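Local coordinates for periplasmic oligopeptide-binding protein (Burkholderia pseudomallei, PDB 3ZS6) that probably captures oligopeptides in the periplasm and delivers them to an ABC transporter for import into the cell, at residues D19-E24 with Q90-P95; L104-F107 with A111-I114; V142-E147 with D412-F417. One frame throughout, in Å; residues are numbered along the deposited sequence.

Contact 1 (D19-E24 with Q90-P95); sequences DPAHIE and QRLADP
A salt bridge between Asp-19 and Arg-91 carries this contact, joining the 19-24 loop to the last turn of helix 82-93. The guanidinium meets the carboxylate end-on: NH1 of Arg-91 donates to OD1 of Asp-19 at 3.0 Å, and NH2 of Arg-91 to OD2 of Asp-19 at 2.8 Å. Both bonds are nearly straight, each carboxylate oxygen uses its syn lone pair, and the two planes lie only 2° apart, so the double grip fixes the rotation of both flat groups. Arg-91 gets there by stretching out: CG is anti to the backbone N (chi1 175°) and the chain stays extended to NE, and the two side chains approach from opposite directions.

Asp-19 is held by further hydrogen bonds. Its OD1 also accepts from the backbone N of Ala-21 at 3.0 Å, from above the carboxylate plane, which makes an Asx turn; OD2 has a second donor in Trp-169 NE1. The buried carboxylate thus has several partners, consistent with its carrying a negative charge.

Van der Waals contacts flank the ion pair. CB of Ala-21 lies 3.4 Å from NH1 of Arg-91, approaching the guanidinium obliquely, and 4.4 Å from CD1 of Leu-92, an apolar pair. The same CD1 of Leu-92 is 4.0 Å from O of Ala-21, a carbonyl that is hydrogen-bonded to Ser-99 OG.

The whole is a bidentate arginine-carboxylate pair combined with an Asx turn, tying a helix end to a loop whose Glu-24 binds the peptide backbone in this solute-binding fold.

Contact 2 (L104-F107 with A111-I114); sequences LVEF and ASAI
The N-terminal turn of the short helix 111-115 packs against the loop that precedes it, with Ala-111 and Ser-112 meeting Val-105 and Glu-106. The loop residues have helical backbone angles but lack the regular helical bonds, and the chain doubles back within a few residues, bringing the CA atoms of Glu-106 and Ala-111 to 5.1 Å.

Ala-111 makes the closest approach. Its methyl group points at the loop, with CB of Ala-111 3.0 Å from O of Val-105, short for a carbon-oxygen contact, and 3.8 Å from CA of Glu-106. The CG1 branch of Val-105 lies alongside more loosely, 4.4 Å from CB of Ala-111.

At the exposed Ser-112, water 1 bridges the segments. It can donate to O of Glu-106 at 2.9 Å and accepts from N of Ser-112 at 2.9 Å, serving as acceptor for a first-turn amide, which has no carbonyl one turn earlier in the helix. The hydroxyl of Ser-112 stands beside its own backbone N (chi1 -65°), which brings OG close to the same water; OG also lies 4.1 Å from CG of Glu-106.

Beyond CG the Glu-106 chain runs on extended, and its carboxylate forms a salt bridge through OE2 with Arg-421, next in sequence to the disulfide-bonded Cys-422. On the buried side, Val-105 touches Leu-92 of helix 82-93 and Ala-111 touches Leu-124. This is a helix N-terminus with a water-bridged first-turn amide, set in the connection between helix 82-93 and strand 126-128 of the five-stranded antiparallel sheet.

Contact 3 (V142-E147 with D412-F417); sequences VSYFPE and DAMTFF
A type I beta turn from Val-142 to Phe-145 carries Tyr-144 toward Asp-412, their CA atoms 8.4 Å apart, at the start of helices 145-148 and 414-417. The two side chains cross at about a right angle. CB of Asp-412 sits over one face of the Tyr-144 ring, offset toward the rim, 4.0 Å from the centroid and 21° off the normal, a CH-pi contact. CG1 of Val-142 covers the centre of the opposite face, so the ring is clamped between the two. Tyr-144 takes the crowded position between backbone N and carbonyl carbon (chi1 49°), which swings its ring out to meet Asp-412.

The phenol oxygen OH of Tyr-144 reaches to 2.9 Å from OD2 of Asp-412 and 3.4 Å from CG of Met-414. OD2 of Asp-412 accepts from N of Met-414 at 3.1 Å, from above the carboxylate plane, and forms a salt bridge with Arg-452 of helix 449-464. This charge partner probably stabilises the buried carboxylate as an anion.

Pro-146 and Glu-147 rest on strand 48-60. A CH-pi contact thus links the region of the five-stranded antiparallel sheet to an aspartate-capped helix start 265 residues away, probably across lobes of the solute-binding fold.

The contacts follow one another along the chain, and contact 2 touches both of the others. Contacts 1 and 2 have centres 11 Å apart, and successive helices 82-93 and 111-115 pack together there: CD2 of Leu-92 is 3.9 Å from CB of Val-105. Contacts 2 and 3, 14 Å apart between centres, meet where CE2 of Phe-107 lies 4.0 Å from OH of Tyr-144. Contacts 1 and 3 are 19 Å apart between centres and do not touch. Contact 2 is local to the region of the five-stranded sheet, whereas contacts 1 and 3 fasten that region to distant parts of the chain, an N-terminal loop and residues 412-417, consistent with the multi-lobed architecture of OppA-type binding proteins.

Contact 1 (D19-E24 with Q90-P95)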
loop_
_atom_site.group_PDB
_atom_site.type_symbol
_atom_site.label_atom_id
_atom_site.label_comp_id
_atom_site.label_asym_id
_atom_site.label_seq_id
_atom_site.Cartn_x
_atom_site.Cartn_y
_atom_site.Cartn_z
ATOM N N ASP A 19 4.816 -13.565 6.157
ATOM C CA ASP A 19 4.025 -13.662 7.381
ATOM C C ASP A 19 3.002 -12.526 7.369
ATOM O O ASP A 19 3.378 -11.349 7.367
ATOM C CB ASP A 19 4.955 -13.535 8.603
ATOM C CG ASP A 19 4.236 -13.747 9.931
ATOM O OD1 ASP A 19 3.000 -13.523 10.009
ATOM O OD2 ASP A 19 4.917 -14.138 10.908
ATOM N N PRO A 20 1.703 -12.866 7.346
ATOM C CA PRO A 20 0.665 -11.829 7.289
ATOM C C PRO A 20 0.881 -10.710 8.302
ATOM O O PRO A 20 0.554 -9.562 8.007
ATOM C CB PRO A 20 -0.617 -12.605 7.606
ATOM C CG PRO A 20 -0.348 -13.960 7.021
ATOM C CD PRO A 20 1.129 -14.219 7.272
ATOM N N ALA A 21 1.434 -11.026 9.466
ATOM C CA ALA A 21 1.640 -10.014 10.498
ATOM C C ALA A 21 2.755 -9.019 10.167
ATOM O O ALA A 21 2.855 -7.959 10.789
ATOM C CB ALA A 21 1.909 -10.670 11.849
ATOM N N HIS A 22 3.598 -9.358 9.199
ATOM C CA HIS A 22 4.714 -8.484 8.859
ATOM C C HIS A 22 4.669 -7.977 7.415
ATOM O O HIS A 22 5.617 -7.354 6.934
ATOM C CB HIS A 22 6.034 -9.183 9.178
ATOM C CG HIS A 22 6.168 -9.548 10.623
ATOM N ND1 HIS A 22 6.309 -8.602 11.616
ATOM C CD2 HIS A 22 6.137 -10.749 11.249
ATOM C CE1 HIS A 22 6.385 -9.205 12.789
ATOM N NE2 HIS A 22 6.281 -10.507 12.596
ATOM N N ILE A 23 3.560 -8.242 6.731
ATOM C CA ILE A 23 3.381 -7.776 5.356
ATOM C C ILE A 23 2.982 -6.293 5.334
ATOM O O ILE A 23 2.026 -5.887 5.996
ATOM C CB ILE A 23 2.330 -8.636 4.614
ATOM C CG1 ILE A 23 2.909 -10.030 4.342
ATOM C CG2 ILE A 23 1.883 -7.942 3.306
ATOM C CD1 ILE A 23 1.937 -11.019 3.668
ATOM N N GLU A 24 3.725 -5.486 4.586
ATOM C CA GLU A 24 3.490 -4.044 4.553
ATOM C C GLU A 24 3.275 -3.497 3.147
ATOM O O GLU A 24 2.695 -2.421 2.983
ATOM C CB GLU A 24 4.702 -3.279 5.104
ATOM C CG GLU A 24 5.045 -3.484 6.546
ATOM C CD GLU A 24 6.224 -2.616 6.944
ATOM O OE1 GLU A 24 6.084 -1.370 6.922
ATOM O OE2 GLU A 24 7.286 -3.182 7.271
ATOM N N GLN A 90 -5.501 -11.136 17.216
ATOM C CA GLN A 90 -4.905 -10.884 18.528
ATOM C C GLN A 90 -3.376 -10.798 18.384
ATOM O O GLN A 90 -2.721 -9.926 18.967
ATOM C CB GLN A 90 -5.287 -11.989 19.526
ATOM C CG GLN A 90 -6.734 -11.927 20.049
ATOM C CD GLN A 90 -7.059 -13.065 21.007
ATOM O OE1 GLN A 90 -6.206 -13.901 21.299
ATOM N NE2 GLN A 90 -8.298 -13.103 21.498
ATOM N N ARG A 91 -2.820 -11.705 17.588
ATOM C CA ARG A 91 -1.380 -11.745 17.330
ATOM C C ARG A 91 -0.900 -10.454 16.650
ATOM O O ARG A 91 0.117 -9.873 17.029
ATOM C CB ARG A 91 -1.057 -12.969 16.468
ATOM C CG ARG A 91 0.391 -13.081 16.010
ATOM C CD ARG A 91 0.589 -14.393 15.271
ATOM N NE ARG A 91 1.970 -14.595 14.858
ATOM C CZ ARG A 91 2.422 -14.406 13.622
ATOM N NH1 ARG A 91 1.600 -13.998 12.656
ATOM N NH2 ARG A 91 3.699 -14.625 13.352
ATOM N N LEU A 92 -1.652 -10.009 15.650
ATOM C CA LEU A 92 -1.359 -8.764 14.955
ATOM C C LEU A 92 -1.368 -7.566 15.905
ATOM O O LEU A 92 -0.497 -6.689 15.831
ATOM C CB LEU A 92 -2.376 -8.545 13.829
ATOM C CG LEU A 92 -2.187 -7.291 12.966
ATOM C CD1 LEU A 92 -0.834 -7.317 12.260
ATOM C CD2 LEU A 92 -3.306 -7.161 11.948
ATOM N N ALA A 93 -2.358 -7.533 16.793
ATOM C CA ALA A 93 -2.529 -6.430 17.735
ATOM C C ALA A 93 -1.456 -6.420 18.828
ATOM O O ALA A 93 -1.033 -5.360 19.288
ATOM C CB ALA A 93 -3.919 -6.483 18.361
ATOM N N ASP A 94 -1.024 -7.605 19.242
ATOM C CA ASP A 94 -0.025 -7.753 20.304
ATOM C C ASP A 94 1.296 -7.032 19.980
ATOM O O ASP A 94 1.978 -7.397 19.035
ATOM C CB ASP A 94 0.240 -9.243 20.516
ATOM C CG ASP A 94 1.108 -9.524 21.718
ATOM O OD1 ASP A 94 1.701 -8.578 22.283
ATOM O OD2 ASP A 94 1.198 -10.710 22.087
ATOM N N PRO A 95 1.672 -6.014 20.778
ATOM C CA PRO A 95 2.909 -5.290 20.439
ATOM C C PRO A 95 4.152 -6.178 20.548
ATOM O O PRO A 95 5.192 -5.858 19.973
ATOM C CB PRO A 95 2.953 -4.153 21.468
ATOM C CG PRO A 95 2.083 -4.632 22.612
ATOM C CD PRO A 95 0.999 -5.449 21.961
#

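Contact 2 (L104-F107 with A111-I114)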
loop_
_atom_site.group_PDB
_atom_site.type_symbol
_atom_site.label_atom_id
_atom_site.label_comp_id
_atom_site.label_asym_id
_atom_site.label_seq_id
_atom_site.Cartn_x
_atom_site.Cartn_y
_atom_site.Cartn_z
ATOM N N LEU A 104 -4.624 -1.770 10.365
ATOM C CA LEU A 104 -5.841 -2.444 9.907
ATOM C C LEU A 104 -6.697 -3.005 11.042
ATOM O O LEU A 104 -7.923 -3.022 10.946
ATOM C CB LEU A 104 -5.523 -3.558 8.894
ATOM C CG LEU A 104 -5.165 -3.072 7.488
ATOM C CD1 LEU A 104 -4.998 -4.248 6.526
ATOM C CD2 LEU A 104 -6.212 -2.103 6.980
ATOM N N VAL A 105 -6.058 -3.456 12.116
ATOM C CA VAL A 105 -6.805 -4.011 13.238
ATOM C C VAL A 105 -7.213 -2.898 14.202
ATOM O O VAL A 105 -7.989 -3.106 15.132
ATOM C CB VAL A 105 -5.994 -5.097 13.972
ATOM C CG1 VAL A 105 -4.940 -4.457 14.872
ATOM C CG2 VAL A 105 -6.923 -6.007 14.771
ATOM N N GLU A 106 -6.712 -1.699 13.947
ATOM C CA GLU A 106 -6.940 -0.574 14.843
ATOM C C GLU A 106 -8.419 -0.198 14.966
ATOM O O GLU A 106 -8.830 0.375 15.977
ATOM C CB GLU A 106 -6.116 0.635 14.393
ATOM C CG GLU A 106 -5.504 1.440 15.520
ATOM C CD GLU A 106 -4.549 2.506 15.008
ATOM O OE1 GLU A 106 -3.463 2.142 14.511
ATOM O OE2 GLU A 106 -4.888 3.706 15.094
ATOM N N PHE A 107 -9.219 -0.518 13.951
ATOM C CA PHE A 107 -10.648 -0.199 13.998
ATOM C C PHE A 107 -11.386 -1.122 14.967
ATOM O O PHE A 107 -12.492 -0.812 15.417
ATOM C CB PHE A 107 -11.299 -0.301 12.612
ATOM C CG PHE A 107 -10.802 0.709 11.618
ATOM C CD1 PHE A 107 -9.717 1.521 11.904
ATOM C CD2 PHE A 107 -11.430 0.848 10.389
ATOM C CE1 PHE A 107 -9.262 2.449 10.979
ATOM C CE2 PHE A 107 -10.984 1.774 9.462
ATOM C CZ PHE A 107 -9.898 2.576 9.757
ATOM N N ALA A 111 -8.431 -2.414 20.263
ATOM C CA ALA A 111 -7.143 -2.566 19.574
ATOM C C ALA A 111 -6.103 -1.511 19.983
ATOM O O ALA A 111 -4.942 -1.845 20.244
ATOM C CB ALA A 111 -7.333 -2.581 18.055
ATOM N N SER A 112 -6.517 -0.246 20.036
ATOM C CA SER A 112 -5.613 0.842 20.427
ATOM C C SER A 112 -4.933 0.582 21.771
ATOM O O SER A 112 -3.708 0.679 21.894
ATOM C CB SER A 112 -6.367 2.176 20.502
ATOM O OG SER A 112 -6.841 2.570 19.229
ATOM N N ALA A 113 -5.740 0.264 22.779
ATOM C CA ALA A 113 -5.227 -0.000 24.112
ATOM C C ALA A 113 -4.251 -1.178 24.099
ATOM O O ALA A 113 -3.219 -1.156 24.768
ATOM C CB ALA A 113 -6.376 -0.258 25.076
ATOM N N ILE A 114 -4.581 -2.207 23.331
ATOM C CA ILE A 114 -3.730 -3.385 23.235
ATOM C C ILE A 114 -2.383 -3.057 22.580
ATOM O O ILE A 114 -1.325 -3.418 23.088
ATOM C CB ILE A 114 -4.450 -4.496 22.452
ATOM C CG1 ILE A 114 -5.660 -4.992 23.253
ATOM C CG2 ILE A 114 -3.485 -5.634 22.106
ATOM C CD1 ILE A 114 -6.683 -5.749 22.411
HETATM O O HOH W 1 -9.046 0.730 18.895
#

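Contact 3 (V142-E147 with D412-F417)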
loop_
_atom_site.group_PDB
_atom_site.type_symbol
_atom_site.label_atom_id
_atom_site.label_comp_id
_atom_site.label_asym_id
_atom_site.label_seq_id
_atom_site.Cartn_x
_atom_site.Cartn_y
_atom_site.Cartn_z
ATOM N N VAL A 142 -18.104 1.548 11.073
ATOM C CA VAL A 142 -17.329 1.488 9.839
ATOM C C VAL A 142 -18.160 0.765 8.783
ATOM O O VAL A 142 -18.326 -0.453 8.839
ATOM C CB VAL A 142 -15.994 0.728 10.046
ATOM C CG1 VAL A 142 -15.190 0.667 8.740
ATOM C CG2 VAL A 142 -15.179 1.367 11.163
ATOM N N SER A 143 -18.674 1.511 7.815
ATOM C CA SER A 143 -19.660 0.962 6.889
ATOM C C SER A 143 -19.035 0.008 5.872
ATOM O O SER A 143 -19.728 -0.802 5.266
ATOM C CB SER A 143 -20.398 2.090 6.163
ATOM O OG SER A 143 -19.519 2.785 5.292
ATOM N N TYR A 144 -17.723 0.122 5.687
ATOM C CA TYR A 144 -17.014 -0.622 4.658
ATOM C C TYR A 144 -16.074 -1.666 5.267
ATOM O O TYR A 144 -15.159 -2.161 4.603
ATOM C CB TYR A 144 -16.210 0.347 3.790
ATOM C CG TYR A 144 -15.366 1.323 4.596
ATOM C CD1 TYR A 144 -14.087 0.981 5.019
ATOM C CD2 TYR A 144 -15.859 2.581 4.938
ATOM C CE1 TYR A 144 -13.315 1.864 5.756
ATOM C CE2 TYR A 144 -15.103 3.473 5.674
ATOM C CZ TYR A 144 -13.831 3.114 6.080
ATOM O OH TYR A 144 -13.078 4.002 6.814
ATOM N N PHE A 145 -16.305 -2.010 6.529
ATOM C CA PHE A 145 -15.367 -2.872 7.230
ATOM C C PHE A 145 -14.956 -4.128 6.455
ATOM O O PHE A 145 -13.802 -4.545 6.523
ATOM C CB PHE A 145 -15.851 -3.239 8.639
ATOM C CG PHE A 145 -14.824 -3.998 9.428
ATOM C CD1 PHE A 145 -13.661 -3.366 9.854
ATOM C CD2 PHE A 145 -14.983 -5.352 9.691
ATOM C CE1 PHE A 145 -12.685 -4.062 10.557
ATOM C CE2 PHE A 145 -14.013 -6.057 10.395
ATOM C CZ PHE A 145 -12.851 -5.406 10.826
ATOM N N PRO A 146 -15.890 -4.743 5.715
ATOM C CA PRO A 146 -15.463 -5.969 5.030
ATOM C C PRO A 146 -14.303 -5.769 4.040
ATOM O O PRO A 146 -13.532 -6.708 3.849
ATOM C CB PRO A 146 -16.744 -6.442 4.321
ATOM C CG PRO A 146 -17.857 -5.911 5.194
ATOM C CD PRO A 146 -17.354 -4.556 5.670
ATOM N N GLU A 147 -14.176 -4.587 3.439
ATOM C CA GLU A 147 -13.046 -4.297 2.548
ATOM C C GLU A 147 -11.698 -4.524 3.221
ATOM O O GLU A 147 -10.763 -5.035 2.597
ATOM C CB GLU A 147 -13.096 -2.852 2.037
ATOM C CG GLU A 147 -14.043 -2.623 0.885
ATOM C CD GLU A 147 -13.996 -1.194 0.367
ATOM O OE1 GLU A 147 -13.004 -0.823 -0.303
ATOM O OE2 GLU A 147 -14.962 -0.449 0.619
ATOM N N ASP A 412 -11.608 4.384 0.793
ATOM C CA ASP A 412 -12.090 5.439 1.663
ATOM C C ASP A 412 -10.916 6.283 2.133
ATOM O O ASP A 412 -9.801 5.777 2.300
ATOM C CB ASP A 412 -12.849 4.879 2.863
ATOM C CG ASP A 412 -13.374 5.977 3.770
ATOM O OD1 ASP A 412 -14.358 6.639 3.380
ATOM O OD2 ASP A 412 -12.793 6.194 4.861
ATOM N N ALA A 413 -11.169 7.568 2.349
ATOM C CA ALA A 413 -10.103 8.503 2.700
ATOM C C ALA A 413 -9.308 8.070 3.932
ATOM O O ALA A 413 -8.155 8.468 4.097
ATOM C CB ALA A 413 -10.672 9.914 2.895
ATOM N N MET A 414 -9.923 7.263 4.795
ATOM C CA MET A 414 -9.268 6.840 6.033
ATOM C C MET A 414 -7.928 6.130 5.789
ATOM O O MET A 414 -7.028 6.208 6.616
ATOM C CB MET A 414 -10.190 5.943 6.875
ATOM C CG MET A 414 -11.241 6.704 7.700
ATOM S SD MET A 414 -10.573 8.011 8.769
ATOM C CE MET A 414 -9.734 7.064 10.027
ATOM N N THR A 415 -7.797 5.427 4.670
ATOM C CA THR A 415 -6.554 4.699 4.412
ATOM C C THR A 415 -5.362 5.656 4.295
ATOM O O THR A 415 -4.238 5.312 4.670
ATOM C CB THR A 415 -6.643 3.790 3.170
ATOM O OG1 THR A 415 -5.414 3.069 3.014
ATOM C CG2 THR A 415 -6.922 4.598 1.904
ATOM N N PHE A 416 -5.608 6.862 3.796
ATOM C CA PHE A 416 -4.529 7.833 3.636
ATOM C C PHE A 416 -4.226 8.543 4.959
ATOM O O PHE A 416 -3.083 8.946 5.223
ATOM C CB PHE A 416 -4.848 8.815 2.505
ATOM C CG PHE A 416 -4.788 8.191 1.136
ATOM C CD1 PHE A 416 -3.564 7.951 0.521
ATOM C CD2 PHE A 416 -5.947 7.804 0.481
ATOM C CE1 PHE A 416 -3.496 7.366 -0.736
ATOM C CE2 PHE A 416 -5.888 7.207 -0.774
ATOM C CZ PHE A 416 -4.663 6.984 -1.380
ATOM N N PHE A 417 -5.243 8.675 5.808
ATOM C CA PHE A 417 -5.018 9.208 7.147
ATOM C C PHE A 417 -4.072 8.328 7.983
ATOM O O PHE A 417 -3.469 8.807 8.938
ATOM C CB PHE A 417 -6.343 9.473 7.886
ATOM C CG PHE A 417 -7.005 10.792 7.509
ATOM C CD1 PHE A 417 -6.458 12.003 7.913
ATOM C CD2 PHE A 417 -8.191 10.812 6.774
ATOM C CE1 PHE A 417 -7.066 13.219 7.570
ATOM C CE2 PHE A 417 -8.809 12.013 6.433
ATOM C CZ PHE A 417 -8.241 13.224 6.826
#